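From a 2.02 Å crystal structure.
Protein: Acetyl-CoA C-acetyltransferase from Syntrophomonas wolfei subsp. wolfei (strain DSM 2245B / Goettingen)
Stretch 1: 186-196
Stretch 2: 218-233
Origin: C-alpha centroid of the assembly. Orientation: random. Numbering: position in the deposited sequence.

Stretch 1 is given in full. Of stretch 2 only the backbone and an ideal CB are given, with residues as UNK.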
ATOM      1  N   SER B 186       8.169 -21.673  32.951  1.00 39.86           N
ATOM      2  CA  SER B 186       8.699 -21.696  31.591  1.00 42.88           C
ATOM      3  C   SER B 186       9.723 -20.587  31.389  1.00 41.09           C
ATOM      4  O   SER B 186      10.828 -20.830  30.888  1.00 39.80           O
ATOM      5  CB  SER B 186       7.556 -21.567  30.584  1.00 42.44           C
ATOM      6  OG  SER B 186       6.866 -22.796  30.447  1.00 47.11           O
ATOM      7  N   HIS B 187       9.370 -19.358  31.770  1.00 41.54           N
ATOM      8  CA  HIS B 187      10.332 -18.263  31.707  1.00 41.17           C
ATOM      9  C   HIS B 187      11.556 -18.563  32.565  1.00 41.23           C
ATOM     10  O   HIS B 187      12.694 -18.333  32.139  1.00 39.56           O
ATOM     11  CB  HIS B 187       9.675 -16.958  32.157  1.00 39.17           C
ATOM     12  CG  HIS B 187       8.560 -16.503  31.269  1.00 42.03           C
ATOM     13  ND1 HIS B 187       8.777 -15.952  30.025  1.00 41.50           N
ATOM     14  CD2 HIS B 187       7.218 -16.513  31.446  1.00 40.09           C
ATOM     15  CE1 HIS B 187       7.617 -15.645  29.472  1.00 41.78           C
ATOM     16  NE2 HIS B 187       6.656 -15.974  30.315  1.00 42.31           N
ATOM     17  N   GLN B 188      11.342 -19.083  33.775  1.00 39.03           N
ATOM     18  CA  GLN B 188      12.460 -19.374  34.666  1.00 40.51           C
ATOM     19  C   GLN B 188      13.291 -20.540  34.144  1.00 38.81           C
ATOM     20  O   GLN B 188      14.524 -20.461  34.089  1.00 39.42           O
ATOM     21  CB  GLN B 188      11.939 -19.664  36.074  1.00 36.36           C
ATOM     22  CG  GLN B 188      11.248 -18.474  36.723  1.00 41.48           C
ATOM     23  CD  GLN B 188      10.962 -18.692  38.194  1.00 41.79           C
ATOM     24  OE1 GLN B 188      10.280 -19.645  38.572  1.00 45.18           O
ATOM     25  NE2 GLN B 188      11.479 -17.802  39.033  1.00 44.98           N
ATOM     26  N   ASN B 189      12.633 -21.635  33.755  1.00 40.76           N
ATOM     27  CA  ASN B 189      13.363 -22.762  33.181  1.00 40.62           C
ATOM     28  C   ASN B 189      14.114 -22.342  31.925  1.00 39.04           C
ATOM     29  O   ASN B 189      15.279 -22.712  31.734  1.00 36.44           O
ATOM     30  CB  ASN B 189      12.401 -23.909  32.870  1.00 42.44           C
ATOM     31  CG  ASN B 189      11.988 -24.677  34.110  1.00 40.43           C
ATOM     32  OD1 ASN B 189      12.615 -24.565  35.162  1.00 39.14           O
ATOM     33  ND2 ASN B 189      10.926 -25.467  33.989  1.00 45.08           N
ATOM     34  N   ALA B 190      13.463 -21.568  31.055  1.00 38.83           N
ATOM     35  CA  ALA B 190      14.133 -21.081  29.854  1.00 39.05           C
ATOM     36  C   ALA B 190      15.349 -20.239  30.216  1.00 38.25           C
ATOM     37  O   ALA B 190      16.446 -20.450  29.686  1.00 38.03           O
ATOM     38  CB  ALA B 190      13.153 -20.279  28.998  1.00 39.34           C
ATOM     39  N   VAL B 191      15.172 -19.275  31.124  1.00 38.58           N
ATOM     40  CA  VAL B 191      16.302 -18.473  31.589  1.00 38.93           C
ATOM     41  C   VAL B 191      17.416 -19.383  32.089  1.00 41.19           C
ATOM     42  O   VAL B 191      18.586 -19.230  31.720  1.00 41.45           O
ATOM     43  CB  VAL B 191      15.848 -17.492  32.685  1.00 42.88           C
ATOM     44  CG1 VAL B 191      17.049 -16.915  33.423  1.00 42.57           C
ATOM     45  CG2 VAL B 191      15.004 -16.381  32.087  1.00 44.48           C
ATOM     46  N   LYS B 192      17.061 -20.351  32.937  1.00 43.03           N
ATOM     47  CA  LYS B 192      18.046 -21.270  33.496  1.00 44.42           C
ATOM     48  C   LYS B 192      18.868 -21.933  32.396  1.00 43.58           C
ATOM     49  O   LYS B 192      20.102 -21.836  32.375  1.00 43.67           O
ATOM     50  CB  LYS B 192      17.333 -22.325  34.347  1.00 46.89           C
ATOM     51  CG  LYS B 192      18.257 -23.199  35.179  1.00 51.65           C
ATOM     52  CD  LYS B 192      17.471 -23.980  36.229  1.00 58.60           C
ATOM     53  CE  LYS B 192      18.177 -25.270  36.636  1.00 66.96           C
ATOM     54  NZ  LYS B 192      17.227 -26.418  36.746  1.00 63.63           N
ATOM     55  N   ALA B 193      18.194 -22.606  31.463  1.00 40.85           N
ATOM     56  CA  ALA B 193      18.901 -23.362  30.436  1.00 43.92           C
ATOM     57  C   ALA B 193      19.679 -22.458  29.490  1.00 39.95           C
ATOM     58  O   ALA B 193      20.753 -22.843  29.014  1.00 39.14           O
ATOM     59  CB  ALA B 193      17.913 -24.215  29.644  1.00 38.65           C
ATOM     60  N   VAL B 194      19.158 -21.267  29.196  1.00 38.20           N
ATOM     61  CA  VAL B 194      19.854 -20.357  28.291  1.00 38.27           C
ATOM     62  C   VAL B 194      21.204 -19.963  28.878  1.00 39.97           C
ATOM     63  O   VAL B 194      22.252 -20.125  28.241  1.00 37.94           O
ATOM     64  CB  VAL B 194      18.985 -19.121  27.998  1.00 36.81           C
ATOM     65  CG1 VAL B 194      19.838 -17.982  27.457  1.00 39.44           C
ATOM     66  CG2 VAL B 194      17.876 -19.472  27.022  1.00 34.62           C
ATOM     67  N   ASP B 195      21.197 -19.444  30.107  1.00 37.47           N
ATOM     68  CA  ASP B 195      22.434 -18.956  30.704  1.00 39.90           C
ATOM     69  C   ASP B 195      23.409 -20.090  30.988  1.00 38.57           C
ATOM     70  O   ASP B 195      24.626 -19.885  30.933  1.00 38.43           O
ATOM     71  CB  ASP B 195      22.124 -18.187  31.988  1.00 44.32           C
ATOM     72  CG  ASP B 195      21.171 -17.031  31.757  1.00 46.67           C
ATOM     73  OD1 ASP B 195      21.352 -16.297  30.762  1.00 46.15           O
ATOM     74  OD2 ASP B 195      20.239 -16.856  32.571  1.00 55.33           O
ATOM     75  N   GLU B 196      22.904 -21.286  31.288  1.00 38.51           N
ATOM     76  CA  GLU B 196      23.769 -22.423  31.575  1.00 40.77           C
ATOM     77  C   GLU B 196      24.312 -23.087  30.317  1.00 39.83           C
ATOM     78  O   GLU B 196      25.154 -23.986  30.428  1.00 37.79           O
ATOM     79  CB  GLU B 196      23.013 -23.455  32.415  1.00 45.12           C
ATOM     80  CG  GLU B 196      22.664 -22.968  33.815  1.00 49.10           C
ATOM     81  CD  GLU B 196      21.766 -23.932  34.568  1.00 55.60           C
ATOM     82  OE1 GLU B 196      21.257 -24.886  33.941  1.00 58.51           O
ATOM     83  OE2 GLU B 196      21.575 -23.737  35.787  1.00 54.94           O
ATOM     84  N   UNK B 218      23.676 -15.903  19.444  1.00 37.66           N
ATOM     85  CA  UNK B 218      23.893 -17.288  19.832  1.00 38.77           C
ATOM     86  C   UNK B 218      22.972 -17.755  20.951  1.00 38.06           C
ATOM     87  O   UNK B 218      23.035 -18.931  21.327  1.00 38.51           O
ATOM     88  CB  UNK B 218      25.349 -17.477  20.261  1.00 38.77           C
ATOM     89  N   UNK B 219      22.122 -16.882  21.487  1.00 38.15           N
ATOM     90  CA  UNK B 219      21.296 -17.201  22.642  1.00 40.34           C
ATOM     91  C   UNK B 219      19.843 -16.854  22.360  1.00 33.78           C
ATOM     92  O   UNK B 219      19.550 -15.843  21.717  1.00 38.68           O
ATOM     93  CB  UNK B 219      21.792 -16.458  23.884  1.00 40.34           C
ATOM     94  N   UNK B 220      18.939 -17.700  22.844  1.00 33.30           N
ATOM     95  CA  UNK B 220      17.516 -17.402  22.774  1.00 36.43           C
ATOM     96  C   UNK B 220      17.203 -16.199  23.654  1.00 38.58           C
ATOM     97  O   UNK B 220      17.703 -16.086  24.776  1.00 35.93           O
ATOM     98  CB  UNK B 220      16.683 -18.614  23.197  1.00 36.43           C
ATOM     99  N   UNK B 221      16.368 -15.293  23.141  1.00 39.96           N
ATOM    100  CA  UNK B 221      16.205 -13.974  23.742  1.00 40.88           C
ATOM    101  C   UNK B 221      14.766 -13.643  24.122  1.00 41.82           C
ATOM    102  O   UNK B 221      14.484 -12.489  24.467  1.00 44.28           O
ATOM    103  CB  UNK B 221      16.728 -12.908  22.778  1.00 40.88           C
ATOM    104  N   UNK B 222      13.853 -14.611  24.085  1.00 38.36           N
ATOM    105  CA  UNK B 222      12.471 -14.329  24.448  1.00 42.13           C
ATOM    106  C   UNK B 222      12.204 -14.339  25.953  1.00 43.89           C
ATOM    107  O   UNK B 222      11.388 -13.534  26.423  1.00 41.69           O
ATOM    108  CB  UNK B 222      11.554 -15.349  23.769  1.00 42.13           C
ATOM    109  N   UNK B 223      12.832 -15.215  26.744  1.00 40.52           N
ATOM    110  CA  UNK B 223      12.377 -15.379  28.132  1.00 42.51           C
ATOM    111  C   UNK B 223      12.490 -14.088  28.928  1.00 46.19           C
ATOM    112  O   UNK B 223      13.401 -13.280  28.726  1.00 45.51           O
ATOM    113  CB  UNK B 223      13.183 -16.479  28.826  1.00 42.51           C
ATOM    114  N   UNK B 224      11.545 -13.904  29.845  1.00 45.88           N
ATOM    115  CA  UNK B 224      11.476 -12.707  30.675  1.00 48.42           C
ATOM    116  C   UNK B 224      12.334 -12.928  31.914  1.00 51.51           C
ATOM    117  O   UNK B 224      12.084 -13.849  32.699  1.00 47.65           O
ATOM    118  CB  UNK B 224      10.032 -12.379  31.058  1.00 48.42           C
ATOM    119  N   UNK B 225      13.340 -12.078  32.094  1.00 47.63           N
ATOM    120  CA  UNK B 225      14.259 -12.216  33.213  1.00 54.75           C
ATOM    121  C   UNK B 225      13.648 -11.648  34.488  1.00 56.56           C
ATOM    122  O   UNK B 225      12.897 -10.669  34.463  1.00 54.60           O
ATOM    123  CB  UNK B 225      15.586 -11.520  32.904  1.00 54.75           C
ATOM    124  N   UNK B 226      13.978 -12.280  35.611  1.00 60.44           N
ATOM    125  CA  UNK B 226      13.491 -11.820  36.894  1.00 59.06           C
ATOM    126  C   UNK B 226      12.008 -12.007  37.109  1.00 58.69           C
ATOM    127  O   UNK B 226      11.425 -11.331  37.960  1.00 57.53           O
ATOM    128  CB  UNK B 226      13.835 -10.339  37.064  1.00 59.06           C
ATOM    129  N   UNK B 227      11.378 -12.908  36.361  1.00 58.05           N
ATOM    130  CA  UNK B 227       9.948 -13.130  36.515  1.00 59.10           C
ATOM    131  C   UNK B 227       9.632 -13.640  37.915  1.00 56.09           C
ATOM    132  O   UNK B 227      10.337 -14.496  38.459  1.00 51.18           O
ATOM    133  CB  UNK B 227       9.442 -14.118  35.462  1.00 59.10           C
ATOM    134  N   UNK B 228       8.569 -13.098  38.501  1.00 55.66           N
ATOM    135  CA  UNK B 228       8.060 -13.546  39.788  1.00 56.73           C
ATOM    136  C   UNK B 228       6.552 -13.725  39.684  1.00 54.96           C
ATOM    137  O   UNK B 228       5.903 -13.190  38.781  1.00 55.08           O
ATOM    138  CB  UNK B 228       8.419 -12.557  40.899  1.00 56.73           C
ATOM    139  N   UNK B 229       5.995 -14.489  40.626  1.00 52.91           N
ATOM    140  CA  UNK B 229       4.565 -14.776  40.583  1.00 53.94           C
ATOM    141  C   UNK B 229       3.734 -13.502  40.663  1.00 56.89           C
ATOM    142  O   UNK B 229       2.621 -13.454  40.127  1.00 56.48           O
ATOM    143  CB  UNK B 229       4.181 -15.721  41.723  1.00 53.94           C
ATOM    144  N   UNK B 230       4.253 -12.464  41.320  1.00 58.28           N
ATOM    145  CA  UNK B 230       3.513 -11.212  41.432  1.00 57.87           C
ATOM    146  C   UNK B 230       3.711 -10.321  40.212  1.00 57.92           C
ATOM    147  O   UNK B 230       2.836  -9.506  39.900  1.00 55.77           O
ATOM    148  CB  UNK B 230       3.938 -10.462  42.696  1.00 57.87           C
ATOM    149  N   UNK B 231       4.845 -10.452  39.518  1.00 60.71           N
ATOM    150  CA  UNK B 231       5.025  -9.715  38.272  1.00 61.55           C
ATOM    151  C   UNK B 231       4.112 -10.260  37.183  1.00 60.80           C
ATOM    152  O   UNK B 231       3.599  -9.500  36.354  1.00 61.34           O
ATOM    153  CB  UNK B 231       6.485  -9.779  37.818  1.00 61.55           C
ATOM    154  N   UNK B 232       3.901 -11.580  37.166  1.00 55.64           N
ATOM    155  CA  UNK B 232       2.964 -12.166  36.216  1.00 55.48           C
ATOM    156  C   UNK B 232       1.554 -11.635  36.430  1.00 54.39           C
ATOM    157  O   UNK B 232       0.796 -11.475  35.466  1.00 52.13           O
ATOM    158  CB  UNK B 232       2.973 -13.692  36.333  1.00 55.48           C
ATOM    159  N   UNK B 233       1.186 -11.349  37.680  1.00 55.33           N
ATOM    160  CA  UNK B 233      -0.153 -10.877  38.004  1.00 54.23           C
ATOM    161  C   UNK B 233      -0.371  -9.411  37.653  1.00 60.26           C
ATOM    162  O   UNK B 233      -1.517  -8.948  37.690  1.00 58.75           O
ATOM    163  CB  UNK B 233      -0.428 -11.091  39.494  1.00 54.23           C
TER

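Stretch 1 is helical. His 187, Ala 190 and Val 194 point toward stretch 2, with Val 191 alongside.

Positions 218 and 221 are unconstrained by the helix: 218 is out of reach and 221 points away. They are Ser 218 and Glu 221.

At 219 the CB points toward the helix, 4.3 Å from Val 194 CG1. An apolar group or a long aliphatic stem would suit. It is Lys 219; its CB touches the valine and its end leads away.

At 220 the CB also points toward the helix, 4.1 Å from Val 194 CG2. It is Asp 220, whose carboxylate is hydrogen-bonded elsewhere in the structure.

Position 222 points sideways, with nothing of the helix near its CB. It is His 222.

Position 223 is close to the helix. Its CA lies 5.0 Å from the CA of His 187, and its CB points between Ala 190 and Val 191. A small or compact apolar residue fits. Phi of -61° and psi of 146° also allow proline. It is Pro 223; its CB packs 3.8 Å from Ala 190 CB and 3.8 Å from Val 191 CG2.

At 224 the backbone N lies 3.4 Å from His 187 ND1 and gives it a weak hydrogen bond. Proline could not donate it; other residues could. The CB points sideways, near the imidazole, so an aliphatic chain could reach over the ring. It is Ile 224. Chi1 m and chi2 t bring CD1 over one ring face, 3.7 Å from the centroid of the His 187 ring, in a CH-pi contact.

At 225 the CB points away, so a short side chain would miss the helix. Asp 195 offers a negative charge farther along, which favours a long basic residue. It is Arg 225. It turns back past Val 191, and Arg 225 NH1 forms a salt bridge with Asp 195 OD1 at 2.8 Å, including a weak hydrogen bond.

Position 226 has phi 69° in a type II turn, which favours glycine. It is Gly 226.

At 227 the CB faces His 187 CB at 4.4 Å. Small apolar residues suit. It is Ala 227.

Position 228 precedes a short helix; Ser, Thr, Asp or Asn could cap it. It is Ser 228, whose OG accepts from the backbone N of 231.

Positions 229, 230, 231 and 233 are out of reach. They are Leu 229, Glu 230, Thr 231 and Ala 233.

At 232 the CB points toward the helix from a distance, so a long apolar chain suits. It is Met 232, with SD 4.3 Å from His 187 CD2, oblique to the ring.

Stretch 2 (218-233) SKDEHPIRGASLETMA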
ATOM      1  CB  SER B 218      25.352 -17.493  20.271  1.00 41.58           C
ATOM      2  OG  SER B 218      25.763 -16.466  21.160  1.00 44.45           O
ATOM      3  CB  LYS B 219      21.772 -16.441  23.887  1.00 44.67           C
ATOM      4  CG  LYS B 219      23.092 -16.938  24.454  1.00 46.09           C
ATOM      5  CD  LYS B 219      23.687 -15.941  25.443  1.00 62.40           C
ATOM      6  CE  LYS B 219      25.119 -15.556  25.077  1.00 68.70           C
ATOM      7  NZ  LYS B 219      25.173 -14.316  24.247  1.00 68.59           N
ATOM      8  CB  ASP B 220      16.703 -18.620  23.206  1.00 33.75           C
ATOM      9  CG  ASP B 220      17.032 -19.857  22.387  1.00 38.02           C
ATOM     10  OD1 ASP B 220      16.963 -19.779  21.142  1.00 34.64           O
ATOM     11  OD2 ASP B 220      17.366 -20.902  22.985  1.00 36.57           O
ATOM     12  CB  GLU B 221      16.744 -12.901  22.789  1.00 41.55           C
ATOM     13  CG  GLU B 221      16.284 -13.065  21.351  1.00 42.30           C
ATOM     14  CD  GLU B 221      16.854 -12.005  20.429  1.00 43.12           C
ATOM     15  OE1 GLU B 221      18.046 -11.665  20.576  1.00 49.93           O
ATOM     16  OE2 GLU B 221      16.109 -11.515  19.552  1.00 39.59           O
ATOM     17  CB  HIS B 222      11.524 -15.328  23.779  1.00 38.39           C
ATOM     18  CG  HIS B 222      10.079 -15.068  24.070  1.00 40.16           C
ATOM     19  ND1 HIS B 222       9.389 -14.008  23.521  1.00 40.68           N
ATOM     20  CD2 HIS B 222       9.194 -15.723  24.859  1.00 41.05           C
ATOM     21  CE1 HIS B 222       8.143 -14.021  23.958  1.00 40.58           C
ATOM     22  NE2 HIS B 222       7.997 -15.054  24.769  1.00 38.97           N
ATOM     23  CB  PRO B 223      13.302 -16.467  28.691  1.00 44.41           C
ATOM     24  CG  PRO B 223      14.484 -16.474  27.818  1.00 45.83           C
ATOM     25  CD  PRO B 223      14.033 -16.026  26.465  1.00 42.19           C
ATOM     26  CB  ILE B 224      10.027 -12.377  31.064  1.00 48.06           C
ATOM     27  CG1 ILE B 224       9.085 -12.553  29.868  1.00 48.91           C
ATOM     28  CG2 ILE B 224       9.939 -10.951  31.596  1.00 55.18           C
ATOM     29  CD1 ILE B 224       7.612 -12.427  30.221  1.00 46.24           C
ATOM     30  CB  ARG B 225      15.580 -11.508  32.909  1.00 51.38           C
ATOM     31  CG  ARG B 225      16.264 -11.993  31.642  1.00 55.09           C
ATOM     32  CD  ARG B 225      17.161 -13.188  31.918  1.00 54.33           C
ATOM     33  NE  ARG B 225      17.666 -13.784  30.686  1.00 52.76           N
ATOM     34  CZ  ARG B 225      18.929 -14.128  30.467  1.00 50.18           C
ATOM     35  NH1 ARG B 225      19.866 -13.950  31.384  1.00 52.01           N
ATOM     36  NH2 ARG B 225      19.261 -14.664  29.297  1.00 49.37           N
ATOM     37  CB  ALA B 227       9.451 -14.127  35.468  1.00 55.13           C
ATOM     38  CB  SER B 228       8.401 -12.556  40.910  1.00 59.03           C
ATOM     39  OG  SER B 228       7.519 -11.447  40.898  1.00 60.74           O
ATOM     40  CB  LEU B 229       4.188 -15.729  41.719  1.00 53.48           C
ATOM     41  CG  LEU B 229       2.927 -16.572  41.513  1.00 48.97           C
ATOM     42  CD1 LEU B 229       3.036 -17.446  40.265  1.00 52.67           C
ATOM     43  CD2 LEU B 229       2.658 -17.427  42.741  1.00 48.85           C
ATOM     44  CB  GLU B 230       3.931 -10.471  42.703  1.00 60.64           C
ATOM     45  CG  GLU B 230       3.302 -11.029  43.973  1.00 63.27           C
ATOM     46  CD  GLU B 230       3.909 -12.355  44.397  1.00 67.58           C
ATOM     47  OE1 GLU B 230       5.114 -12.570  44.144  1.00 70.40           O
ATOM     48  OE2 GLU B 230       3.182 -13.181  44.989  1.00 66.05           O
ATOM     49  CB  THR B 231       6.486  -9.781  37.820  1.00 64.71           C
ATOM     50  OG1 THR B 231       6.851 -11.144  37.568  1.00 63.72           O
ATOM     51  CG2 THR B 231       7.411  -9.184  38.876  1.00 62.85           C
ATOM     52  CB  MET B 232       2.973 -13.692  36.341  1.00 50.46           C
ATOM     53  CG  MET B 232       4.340 -14.342  36.133  1.00 49.25           C
ATOM     54  SD  MET B 232       4.865 -14.470  34.408  1.00 53.59           S
ATOM     55  CE  MET B 232       3.432 -15.229  33.644  1.00 45.87           C
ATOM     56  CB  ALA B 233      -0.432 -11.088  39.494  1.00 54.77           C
TER
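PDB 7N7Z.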